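Local coordinates for protein beta-N-acetylhexosaminidase (Akkermansia muciniphila, PDB 6JE8) that hydrolyses terminal non-reducing N-acetylhexosamine units from beta-linked glycans, including unbranched N-glycan ends and chitobiose, at residues 111-116 with 180-185; 185-190 with 251-256; 302-307 with 317-322; 352-357 with 364-369. All coordinates share one frame; numbering follows the deposited sequence.

Contact 1 of 4, residues 111-116 with 180-185; sequences KFVDMM and RGIDVI
Arg-180 and Asp-114 form a salt bridge at the outer end of this contact. Their flat ends lie almost parallel, with the carboxylate and guanidinium planes 13° apart. The grip is nevertheless one-armed. Arg-180 NE reaches Asp-114 OD1 at 2.9 Å, and its N-H points well off the oxygen (125°), so the hydrogen bond is weak. A water completes the pair: it donates to Asp-114 OD2 and accepts from Arg-180 NH2, lying in the guanidinium plane at its edge. The OD1 oxygen is shared with the hydroxyl of Tyr-176. Arg-180 in turn gives NH1 to the carbonyl of Tyr-176 and makes a cation-pi contact with its ring.

Deeper in, the contact turns apolar. Ile-182 puts its CD1 methyl between two helix side chains, 3.7 Å from Met-116 CG and 3.9 Å from Val-113 CG1. Val-113 and Ile-182 run antiparallel alongside each other. Met-116 has its CG set between the backbone N and the carbonyl carbon (chi1 75°), which brings this methylene, more than the sulfur, against the isoleucine. Val-113 CG1 also touches the aliphatic part of Arg-180, which is set roughly perpendicular to it, with CD 4.0 Å away.

Gly-181 is the C-prime residue of the Schellman motif that ends helix 167-179, and there the chain turns into strand 183-190. The contact thus packs helix 106-118 against that turn in the helical layer of the catalytic barrel. Leu-124 of strand 123-130 touches Val-113, Met-116 and Ile-182, and Cys-177 of helix 167-179 lies against Val-113 and Ile-182.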
# COMPACT_ATOMS: atom_id res chain seq x y z
N LYS A 111 9.99 -8.18 -8.12
CA LYS A 111 9.05 -9.30 -8.23
C LYS A 111 7.68 -8.94 -7.64
O LYS A 111 6.62 -9.28 -8.22
CB LYS A 111 9.61 -10.55 -7.53
CG LYS A 111 8.70 -11.76 -7.74
CD LYS A 111 9.37 -13.08 -7.38
CE LYS A 111 8.58 -14.25 -7.96
NZ LYS A 111 9.25 -15.56 -7.74
N PHE A 112 7.68 -8.28 -6.48
CA PHE A 112 6.42 -7.86 -5.85
C PHE A 112 5.62 -6.96 -6.79
O PHE A 112 4.39 -7.09 -6.92
CB PHE A 112 6.73 -7.15 -4.52
CG PHE A 112 5.51 -6.85 -3.68
CD1 PHE A 112 4.79 -5.68 -3.88
CD2 PHE A 112 5.08 -7.75 -2.71
CE1 PHE A 112 3.66 -5.39 -3.12
CE2 PHE A 112 3.93 -7.48 -1.95
CZ PHE A 112 3.22 -6.30 -2.15
N VAL A 113 6.32 -6.03 -7.45
CA VAL A 113 5.68 -5.10 -8.38
C VAL A 113 5.11 -5.83 -9.59
O VAL A 113 4.01 -5.51 -10.04
CB VAL A 113 6.68 -4.00 -8.80
CG1 VAL A 113 6.12 -3.19 -9.98
CG2 VAL A 113 7.01 -3.10 -7.61
N ASP A 114 5.87 -6.76 -10.18
CA ASP A 114 5.33 -7.50 -11.32
C ASP A 114 4.04 -8.24 -10.94
O ASP A 114 3.07 -8.26 -11.72
CB ASP A 114 6.34 -8.51 -11.88
CG ASP A 114 7.48 -7.84 -12.63
OD1 ASP A 114 7.44 -6.61 -12.83
OD2 ASP A 114 8.42 -8.55 -13.04
N MET A 115 4.03 -8.85 -9.76
CA MET A 115 2.83 -9.58 -9.35
C MET A 115 1.64 -8.63 -9.13
O MET A 115 0.53 -8.93 -9.57
CB MET A 115 3.12 -10.40 -8.09
CG MET A 115 4.14 -11.49 -8.38
SD MET A 115 4.54 -12.52 -6.95
CE MET A 115 2.99 -13.32 -6.63
N MET A 116 1.86 -7.49 -8.48
CA MET A 116 0.72 -6.60 -8.27
C MET A 116 0.23 -5.99 -9.58
O MET A 116 -0.97 -5.77 -9.75
CB MET A 116 1.06 -5.52 -7.23
CG MET A 116 1.95 -4.41 -7.72
SD MET A 116 2.56 -3.43 -6.32
CE MET A 116 1.06 -2.51 -5.91
N ARG A 180 5.00 -0.01 -15.42
CA ARG A 180 3.92 -0.97 -15.17
C ARG A 180 2.63 -0.32 -14.64
O ARG A 180 1.79 -1.01 -14.05
CB ARG A 180 4.44 -2.07 -14.23
CG ARG A 180 5.58 -2.88 -14.89
CD ARG A 180 6.54 -3.56 -13.91
NE ARG A 180 7.56 -4.35 -14.61
CZ ARG A 180 8.61 -3.83 -15.26
NH1 ARG A 180 8.80 -2.52 -15.28
NH2 ARG A 180 9.47 -4.64 -15.88
N GLY A 181 2.45 0.99 -14.84
CA GLY A 181 1.23 1.68 -14.46
C GLY A 181 1.06 1.97 -12.99
O GLY A 181 -0.07 2.22 -12.55
N ILE A 182 2.14 1.96 -12.21
CA ILE A 182 2.06 2.07 -10.76
C ILE A 182 2.76 3.35 -10.32
O ILE A 182 3.89 3.60 -10.74
CB ILE A 182 2.69 0.83 -10.10
CG1 ILE A 182 1.83 -0.40 -10.39
CG2 ILE A 182 2.92 1.04 -8.59
CD1 ILE A 182 2.54 -1.73 -10.14
N ASP A 183 2.08 4.17 -9.50
CA ASP A 183 2.71 5.29 -8.81
C ASP A 183 3.19 4.86 -7.43
O ASP A 183 2.56 4.03 -6.77
CB ASP A 183 1.75 6.45 -8.62
CG ASP A 183 1.36 7.12 -9.93
OD1 ASP A 183 2.00 6.85 -10.97
OD2 ASP A 183 0.42 7.95 -9.91
N VAL A 184 4.28 5.48 -6.96
CA VAL A 184 4.91 5.11 -5.70
C VAL A 184 4.74 6.24 -4.68
O VAL A 184 5.04 7.40 -4.98
CB VAL A 184 6.40 4.79 -5.89
CG1 VAL A 184 7.01 4.30 -4.58
CG2 VAL A 184 6.56 3.74 -6.98
N ILE A 185 4.30 5.87 -3.47
CA ILE A 185 3.95 6.79 -2.39
C ILE A 185 4.85 6.52 -1.19
O ILE A 185 4.71 5.47 -0.55
CB ILE A 185 2.48 6.61 -1.95
CG1 ILE A 185 1.54 6.60 -3.17
CG2 ILE A 185 2.09 7.69 -0.93
CD1 ILE A 185 1.51 7.89 -3.90
O HOH W 1 9.09 -7.51 -15.66

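Contact 2 of 4, residues 185-190 with 251-256; sequences IPEIDM and IVHLGG
His-253 and Glu-187 sit side by side on the same face of two parallel strands, in register. The backbone is joined on both sides of this pair. His-253 N donates to Pro-186 O at 3.0 Å, and Ile-188 N to His-253 O at 2.9 Å. Further on, Met-190 N reaches Leu-254 O at 3.2 Å. A water accepts from Gly-256 N and lies within bonding distance of Met-190 O.

The His-253 ring is held at its edge and on one face. Gly-255 N donates to His-253 ND1 at 3.1 Å, exactly in the ring plane. The Glu-187 carboxylate stacks over the ring, its CD 3.7 Å above the plane and shifted toward the rim. OE1 bonds to His-125 and His-127; OE2 bonds to Trp-307 NE1 and also lies close to Asp-189 OD1. Gly-255, which has no side chain, lets its CA come to 3.2 Å from Asp-189 OD1. Replacing His-253 by an alanine would probably leave Gly-255 N without its acceptor and the Glu-187 carboxylate without the ring it lies on.

Asp-189 adjoins Asp-130 and His-193 of the charge relay system. With ND1 occupied as an acceptor, any proton of a neutral His-253 would probably sit on NE2. Glu-187 OE2 and Asp-189 OD1 are 2.5 Å apart, and two oxygens this close suggest a shared proton.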
# COMPACT_ATOMS: atom_id res chain seq x y z
N ILE A 185 4.30 5.87 -3.47
CA ILE A 185 3.95 6.79 -2.39
C ILE A 185 4.85 6.52 -1.19
O ILE A 185 4.71 5.47 -0.55
CB ILE A 185 2.48 6.61 -1.95
CG1 ILE A 185 1.54 6.60 -3.17
CG2 ILE A 185 2.09 7.69 -0.93
CD1 ILE A 185 1.51 7.89 -3.90
N PRO A 186 5.73 7.44 -0.81
CA PRO A 186 6.55 7.23 0.39
C PRO A 186 5.81 7.62 1.66
O PRO A 186 4.98 8.54 1.66
CB PRO A 186 7.74 8.16 0.16
CG PRO A 186 7.14 9.32 -0.59
CD PRO A 186 6.08 8.70 -1.50
N GLU A 187 6.11 6.92 2.75
CA GLU A 187 5.59 7.25 4.07
C GLU A 187 6.76 7.49 5.01
O GLU A 187 7.62 6.62 5.16
CB GLU A 187 4.69 6.15 4.64
CG GLU A 187 4.09 6.50 6.03
CD GLU A 187 3.26 5.37 6.63
OE1 GLU A 187 2.98 4.38 5.92
OE2 GLU A 187 2.88 5.47 7.82
N ILE A 188 6.78 8.65 5.65
CA ILE A 188 7.74 8.99 6.69
C ILE A 188 6.92 9.36 7.91
O ILE A 188 6.32 10.44 7.95
CB ILE A 188 8.65 10.16 6.29
CG1 ILE A 188 9.35 9.91 4.96
CG2 ILE A 188 9.68 10.42 7.42
CD1 ILE A 188 10.25 8.68 4.98
N ASP A 189 6.88 8.48 8.90
CA ASP A 189 6.05 8.73 10.07
C ASP A 189 6.65 9.80 10.97
O ASP A 189 7.86 9.81 11.21
CB ASP A 189 5.85 7.44 10.86
CG ASP A 189 4.84 6.55 10.22
OD1 ASP A 189 4.24 7.01 9.23
OD2 ASP A 189 4.62 5.41 10.68
N MET A 190 5.79 10.68 11.47
CA MET A 190 6.20 11.74 12.38
C MET A 190 4.98 12.21 13.14
O MET A 190 3.86 12.13 12.62
CB MET A 190 6.85 12.91 11.61
CG MET A 190 5.93 13.56 10.58
SD MET A 190 6.83 14.65 9.48
CE MET A 190 7.73 13.47 8.48
N ILE A 251 3.10 12.95 -3.32
CA ILE A 251 2.31 12.61 -2.14
C ILE A 251 3.26 12.12 -1.06
O ILE A 251 4.14 11.30 -1.34
CB ILE A 251 1.27 11.53 -2.48
CG1 ILE A 251 0.28 12.09 -3.51
CG2 ILE A 251 0.58 11.07 -1.21
CD1 ILE A 251 -0.59 11.03 -4.13
N VAL A 252 3.09 12.61 0.16
CA VAL A 252 3.89 12.16 1.29
C VAL A 252 2.94 11.73 2.40
O VAL A 252 2.19 12.55 2.93
CB VAL A 252 4.86 13.24 1.80
CG1 VAL A 252 5.69 12.68 2.96
CG2 VAL A 252 5.77 13.72 0.64
N HIS A 253 2.96 10.44 2.73
CA HIS A 253 2.20 9.91 3.85
C HIS A 253 2.95 10.21 5.14
O HIS A 253 4.12 9.86 5.27
CB HIS A 253 2.01 8.41 3.64
CG HIS A 253 0.91 7.80 4.44
ND1 HIS A 253 0.78 7.98 5.80
CD2 HIS A 253 -0.09 6.97 4.07
CE1 HIS A 253 -0.27 7.30 6.23
NE2 HIS A 253 -0.82 6.68 5.21
N LEU A 254 2.30 10.90 6.09
CA LEU A 254 2.97 11.31 7.32
C LEU A 254 2.67 10.40 8.50
O LEU A 254 3.16 10.67 9.60
CB LEU A 254 2.59 12.75 7.67
CG LEU A 254 2.98 13.80 6.64
CD1 LEU A 254 2.49 15.19 7.08
CD2 LEU A 254 4.47 13.82 6.40
N GLY A 255 1.88 9.35 8.31
CA GLY A 255 1.45 8.53 9.43
C GLY A 255 0.23 9.13 10.08
O GLY A 255 -0.88 9.02 9.56
N GLY A 256 0.43 9.82 11.20
CA GLY A 256 -0.63 10.58 11.83
C GLY A 256 -1.50 9.81 12.79
O GLY A 256 -2.41 10.40 13.38
O HOH W 2 2.96 9.03 12.46

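Contact 3 of 4, residues 302-307 with 317-322; sequences QTPQFW and PGETVY
Tyr-322 and Gln-305 share the main polar side-chain bond: the hydroxyl OH donates to OE1 at 2.7 Å. It comes in 35° out of the amide's carbonyl plane, and amide and ring stand nearly upright to each other, at 84°. Backbone bonds run alongside. Phe-306 N donates to Thr-320 O at 3.2 Å, and Tyr-322 N to Phe-306 O at 2.8 Å. At the start of the strands, where they are further apart, a water bridges them. It donates to Pro-304 O, meets Thr-303 OG1, and accepts weakly from Thr-320 N.

These are neighbouring parallel strands of the TIM-type barrel of the GH20 catalytic domain. The connection between them carries no helix, unlike the regular beta-alpha repeat.

Among apolar contacts, Trp-307 lays CE3 3.6 Å from Tyr-322 CB, and the two rings meet obliquely. Gln-305, Trp-307 and Tyr-322 lie on one face of the sheet with Thr-320. Phe-306 and Val-321 occupy the other face.

Mixed packing comes next. The Thr-320 CG2 methyl rests on the Gln-305 amide at NE2. Glu-319 reaches across the strand start, its OE1 3.4 Å from Phe-306 CE2 and its OE2 beside Pro-304 CG. OE2 also accepts from His-316. The Trp-307 ring adjoins the substrate-binding residues Trp-324 and Trp-400.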
# COMPACT_ATOMS: atom_id res chain seq x y z
N GLN A 302 4.07 19.42 -2.53
CA GLN A 302 3.72 18.09 -2.08
C GLN A 302 2.43 18.14 -1.28
O GLN A 302 2.02 19.20 -0.79
CB GLN A 302 4.84 17.48 -1.23
CG GLN A 302 6.07 17.12 -2.05
CD GLN A 302 7.33 17.02 -1.19
OE1 GLN A 302 7.60 17.90 -0.37
NE2 GLN A 302 8.11 15.96 -1.38
N THR A 303 1.78 16.98 -1.15
CA THR A 303 0.54 16.91 -0.38
C THR A 303 0.58 15.76 0.61
O THR A 303 1.10 14.68 0.30
CB THR A 303 -0.67 16.76 -1.33
OG1 THR A 303 -1.88 16.76 -0.57
CG2 THR A 303 -0.57 15.48 -2.13
N PRO A 304 0.04 15.95 1.82
CA PRO A 304 0.13 14.90 2.84
C PRO A 304 -1.03 13.91 2.78
O PRO A 304 -2.12 14.20 2.30
CB PRO A 304 0.09 15.69 4.15
CG PRO A 304 -0.82 16.84 3.82
CD PRO A 304 -0.49 17.21 2.38
N GLN A 305 -0.75 12.71 3.28
CA GLN A 305 -1.78 11.71 3.54
C GLN A 305 -1.66 11.23 4.98
O GLN A 305 -0.59 11.32 5.59
CB GLN A 305 -1.66 10.52 2.61
CG GLN A 305 -2.03 10.82 1.19
CD GLN A 305 -2.06 9.56 0.37
OE1 GLN A 305 -1.38 8.59 0.70
NE2 GLN A 305 -2.84 9.57 -0.70
N PHE A 306 -2.76 10.69 5.51
CA PHE A 306 -2.76 10.27 6.92
C PHE A 306 -3.53 8.98 7.15
O PHE A 306 -4.53 8.72 6.48
CB PHE A 306 -3.40 11.31 7.84
CG PHE A 306 -2.76 12.67 7.77
CD1 PHE A 306 -1.71 12.99 8.62
CD2 PHE A 306 -3.21 13.62 6.88
CE1 PHE A 306 -1.12 14.24 8.57
CE2 PHE A 306 -2.63 14.88 6.84
CZ PHE A 306 -1.59 15.18 7.68
N TRP A 307 -3.13 8.22 8.17
CA TRP A 307 -4.02 7.21 8.73
C TRP A 307 -5.09 7.95 9.52
O TRP A 307 -4.76 8.72 10.42
CB TRP A 307 -3.27 6.24 9.65
CG TRP A 307 -2.14 5.50 9.00
CD1 TRP A 307 -0.80 5.66 9.24
CD2 TRP A 307 -2.25 4.49 7.99
NE1 TRP A 307 -0.07 4.82 8.44
CE2 TRP A 307 -0.93 4.08 7.66
CE3 TRP A 307 -3.33 3.87 7.33
CZ2 TRP A 307 -0.66 3.10 6.71
CZ3 TRP A 307 -3.05 2.90 6.37
CH2 TRP A 307 -1.73 2.52 6.07
N PRO A 317 -9.52 20.47 4.51
CA PRO A 317 -10.33 19.95 3.41
C PRO A 317 -9.49 19.74 2.15
O PRO A 317 -8.56 20.48 1.88
CB PRO A 317 -11.39 21.03 3.20
CG PRO A 317 -11.57 21.59 4.57
CD PRO A 317 -10.20 21.57 5.21
N GLY A 318 -9.83 18.68 1.41
CA GLY A 318 -9.08 18.28 0.25
C GLY A 318 -8.00 17.25 0.50
O GLY A 318 -7.55 16.61 -0.46
N GLU A 319 -7.56 17.07 1.74
CA GLU A 319 -6.53 16.08 2.01
C GLU A 319 -7.12 14.67 1.91
O GLU A 319 -8.35 14.48 1.87
CB GLU A 319 -5.90 16.33 3.38
CG GLU A 319 -5.04 17.60 3.45
CD GLU A 319 -4.48 17.90 4.84
OE1 GLU A 319 -4.90 17.25 5.82
OE2 GLU A 319 -3.61 18.79 4.96
N THR A 320 -6.25 13.67 1.86
CA THR A 320 -6.65 12.28 1.76
C THR A 320 -6.24 11.51 3.02
O THR A 320 -5.10 11.63 3.51
CB THR A 320 -6.07 11.61 0.51
OG1 THR A 320 -6.69 12.15 -0.67
CG2 THR A 320 -6.32 10.11 0.53
N VAL A 321 -7.19 10.73 3.54
CA VAL A 321 -6.96 9.93 4.73
C VAL A 321 -7.35 8.48 4.43
O VAL A 321 -8.12 8.20 3.51
CB VAL A 321 -7.74 10.45 5.96
CG1 VAL A 321 -7.29 11.89 6.31
CG2 VAL A 321 -9.24 10.39 5.71
N TYR A 322 -6.79 7.57 5.22
CA TYR A 322 -7.04 6.14 5.10
C TYR A 322 -7.90 5.67 6.26
O TYR A 322 -7.54 5.87 7.43
CB TYR A 322 -5.74 5.33 5.12
CG TYR A 322 -4.83 5.52 3.95
CD1 TYR A 322 -4.03 6.66 3.84
CD2 TYR A 322 -4.73 4.55 2.95
CE1 TYR A 322 -3.17 6.84 2.77
CE2 TYR A 322 -3.85 4.72 1.88
CZ TYR A 322 -3.08 5.87 1.80
OH TYR A 322 -2.22 6.06 0.74
O HOH W 3 -3.70 14.60 0.32

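Contact 4 of 4, residues 352-357 with 364-369; sequences YLDFPQ and WGWMKT
Phe-355 and Met-367 bring two irregular loop segments together, their CA atoms 5.7 Å apart just where a type I turn from Tyr-352 to Phe-355 ends. Side chains do most of the joining.

Several side chains meet the Phe-355 ring. Met-367 CG lies 3.8 Å from its CD1, and the sulfur makes an oblique Met-aromatic contact, 5.2 Å from SD to the ring centroid. Trp-366 brings CH2 to within 3.7 Å of Phe-355 CE1, with the two ring planes almost perpendicular (87°). Lys-368 CG lies 3.7 Å from Phe-355 CD2, CD stays beside the ring, and the chain leaves beyond it. Tyr-352 CB lies over one face, toward the rim.

Met-367 is also held from other sides. Its extended chi2 (174°) sends SD to 3.5 Å from Asp-354 O, and its extended chi3 (180°) carries CE on toward the Asp-354 carboxylate. Its CG sits over the centre of a Trp-366 ring face, and SD lies at the edge of the Trp-364 ring.

Pro-356 CD packs on Met-367 CB and lies 3.2 Å from Lys-368 O. That carbonyl oxygen is buried with no hydrogen-bond partner. A serine in place of Phe-355 would probably open a gap between Met-367, Trp-366 and Lys-368 and let the tryptophan turn more freely.

Behind the turn, Arg-413 bonds to Asp-354 O and Arg-417 to Phe-355 O. A glycerol, probably from the crystallisation liquor, bonds to Tyr-352 and Asp-354. Tyr-352, Leu-353 and Asp-354 bind substrate, consistent with this packing backing the substrate-binding loop.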
# COMPACT_ATOMS: atom_id res chain seq x y z
N TYR A 352 -5.80 -5.70 6.21
CA TYR A 352 -4.51 -5.82 6.87
C TYR A 352 -4.00 -7.22 6.61
O TYR A 352 -4.40 -8.18 7.26
CB TYR A 352 -4.59 -5.51 8.36
CG TYR A 352 -4.43 -4.04 8.69
CD1 TYR A 352 -4.88 -3.06 7.81
CD2 TYR A 352 -3.82 -3.64 9.87
CE1 TYR A 352 -4.73 -1.71 8.11
CE2 TYR A 352 -3.67 -2.29 10.18
CZ TYR A 352 -4.12 -1.33 9.30
OH TYR A 352 -3.97 0.00 9.59
N LEU A 353 -3.12 -7.35 5.62
CA LEU A 353 -2.68 -8.68 5.20
C LEU A 353 -1.54 -9.23 6.05
O LEU A 353 -1.09 -10.34 5.78
CB LEU A 353 -2.30 -8.64 3.72
CG LEU A 353 -3.46 -8.15 2.84
CD1 LEU A 353 -3.09 -8.27 1.37
CD2 LEU A 353 -4.75 -8.93 3.13
N ASP A 354 -1.09 -8.51 7.08
CA ASP A 354 -0.19 -9.16 8.04
C ASP A 354 -0.92 -10.19 8.90
O ASP A 354 -0.27 -11.09 9.46
CB ASP A 354 0.52 -8.12 8.92
CG ASP A 354 -0.44 -7.16 9.60
OD1 ASP A 354 -1.46 -6.76 8.97
OD2 ASP A 354 -0.17 -6.78 10.77
N PHE A 355 -2.24 -10.11 9.00
CA PHE A 355 -3.00 -11.05 9.82
C PHE A 355 -3.02 -12.44 9.17
O PHE A 355 -2.99 -12.56 7.94
CB PHE A 355 -4.45 -10.58 10.00
CG PHE A 355 -4.59 -9.24 10.69
CD1 PHE A 355 -3.52 -8.62 11.29
CD2 PHE A 355 -5.84 -8.62 10.74
CE1 PHE A 355 -3.67 -7.38 11.92
CE2 PHE A 355 -6.00 -7.38 11.37
CZ PHE A 355 -4.92 -6.77 11.95
N PRO A 356 -3.10 -13.50 9.97
CA PRO A 356 -3.12 -14.85 9.39
C PRO A 356 -4.36 -15.07 8.54
O PRO A 356 -5.42 -14.51 8.81
CB PRO A 356 -3.12 -15.77 10.63
CG PRO A 356 -3.68 -14.94 11.71
CD PRO A 356 -3.24 -13.52 11.43
N GLN A 357 -4.22 -15.89 7.50
CA GLN A 357 -5.33 -16.09 6.59
C GLN A 357 -6.08 -17.39 6.83
O GLN A 357 -7.15 -17.58 6.25
CB GLN A 357 -4.86 -16.05 5.13
CG GLN A 357 -3.98 -17.21 4.69
CD GLN A 357 -3.06 -16.80 3.54
OE1 GLN A 357 -3.48 -16.66 2.39
NE2 GLN A 357 -1.79 -16.57 3.87
N TRP A 364 0.77 -14.30 16.65
CA TRP A 364 1.69 -13.53 17.48
C TRP A 364 1.02 -13.02 18.75
O TRP A 364 1.39 -11.98 19.30
CB TRP A 364 2.32 -12.40 16.67
CG TRP A 364 2.89 -12.97 15.41
CD1 TRP A 364 2.42 -12.79 14.14
CD2 TRP A 364 3.99 -13.87 15.31
NE1 TRP A 364 3.18 -13.51 13.25
CE2 TRP A 364 4.15 -14.19 13.94
CE3 TRP A 364 4.87 -14.44 16.24
CZ2 TRP A 364 5.15 -15.04 13.48
CZ3 TRP A 364 5.86 -15.29 15.78
CH2 TRP A 364 5.99 -15.58 14.41
N GLY A 365 0.01 -13.76 19.20
CA GLY A 365 -0.69 -13.45 20.43
C GLY A 365 -1.72 -12.35 20.35
O GLY A 365 -2.26 -11.97 21.39
N TRP A 366 -2.03 -11.82 19.16
CA TRP A 366 -2.98 -10.71 19.12
C TRP A 366 -3.79 -10.59 17.82
O TRP A 366 -4.86 -9.98 17.83
CB TRP A 366 -2.26 -9.39 19.38
CG TRP A 366 -1.37 -8.95 18.27
CD1 TRP A 366 -0.05 -9.28 18.10
CD2 TRP A 366 -1.71 -8.08 17.19
NE1 TRP A 366 0.44 -8.66 16.97
CE2 TRP A 366 -0.56 -7.92 16.39
CE3 TRP A 366 -2.89 -7.41 16.81
CZ2 TRP A 366 -0.54 -7.13 15.24
CZ3 TRP A 366 -2.87 -6.62 15.67
CH2 TRP A 366 -1.70 -6.49 14.90
N MET A 367 -3.31 -11.14 16.71
CA MET A 367 -3.96 -10.91 15.42
C MET A 367 -5.22 -11.75 15.24
O MET A 367 -5.23 -12.95 15.54
CB MET A 367 -3.00 -11.22 14.27
CG MET A 367 -1.81 -10.30 14.18
SD MET A 367 -0.73 -10.92 12.90
CE MET A 367 0.58 -9.70 12.94
N LYS A 368 -6.27 -11.13 14.71
CA LYS A 368 -7.42 -11.89 14.26
C LYS A 368 -7.12 -12.58 12.94
O LYS A 368 -6.11 -12.31 12.28
CB LYS A 368 -8.64 -10.98 14.11
CG LYS A 368 -8.33 -9.74 13.30
CD LYS A 368 -9.40 -9.44 12.30
CE LYS A 368 -10.77 -9.29 12.94
NZ LYS A 368 -11.84 -9.17 11.91
N THR A 369 -8.00 -13.50 12.55
CA THR A 369 -7.87 -14.22 11.29
C THR A 369 -8.70 -13.51 10.24
O THR A 369 -9.84 -13.13 10.49
CB THR A 369 -8.35 -15.67 11.45
OG1 THR A 369 -7.53 -16.33 12.42
CG2 THR A 369 -8.28 -16.42 10.12

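In the fold
Along the chain the four contacts follow in series; none nests in or crosses another. Contact 1 closes the 63-residue excursion from helix 106-118 through strand 123-130 and helix 167-179 to the start of strand 183-190. Ile-185 passes that strand on to contact 2, which closes a similar excursion at strand 251-255. Contact 3 closes a short loop and adds strands 303-307 and 320-323 to the same barrel sheet. It touches contact 2 directly, for example where Trp-307 N lies 2.8 Å from Gly-255 O, a probable hydrogen bond. Contact 4 closes a short loop before helix 372-376, about 4 Å from contact 3 at the nearest atoms.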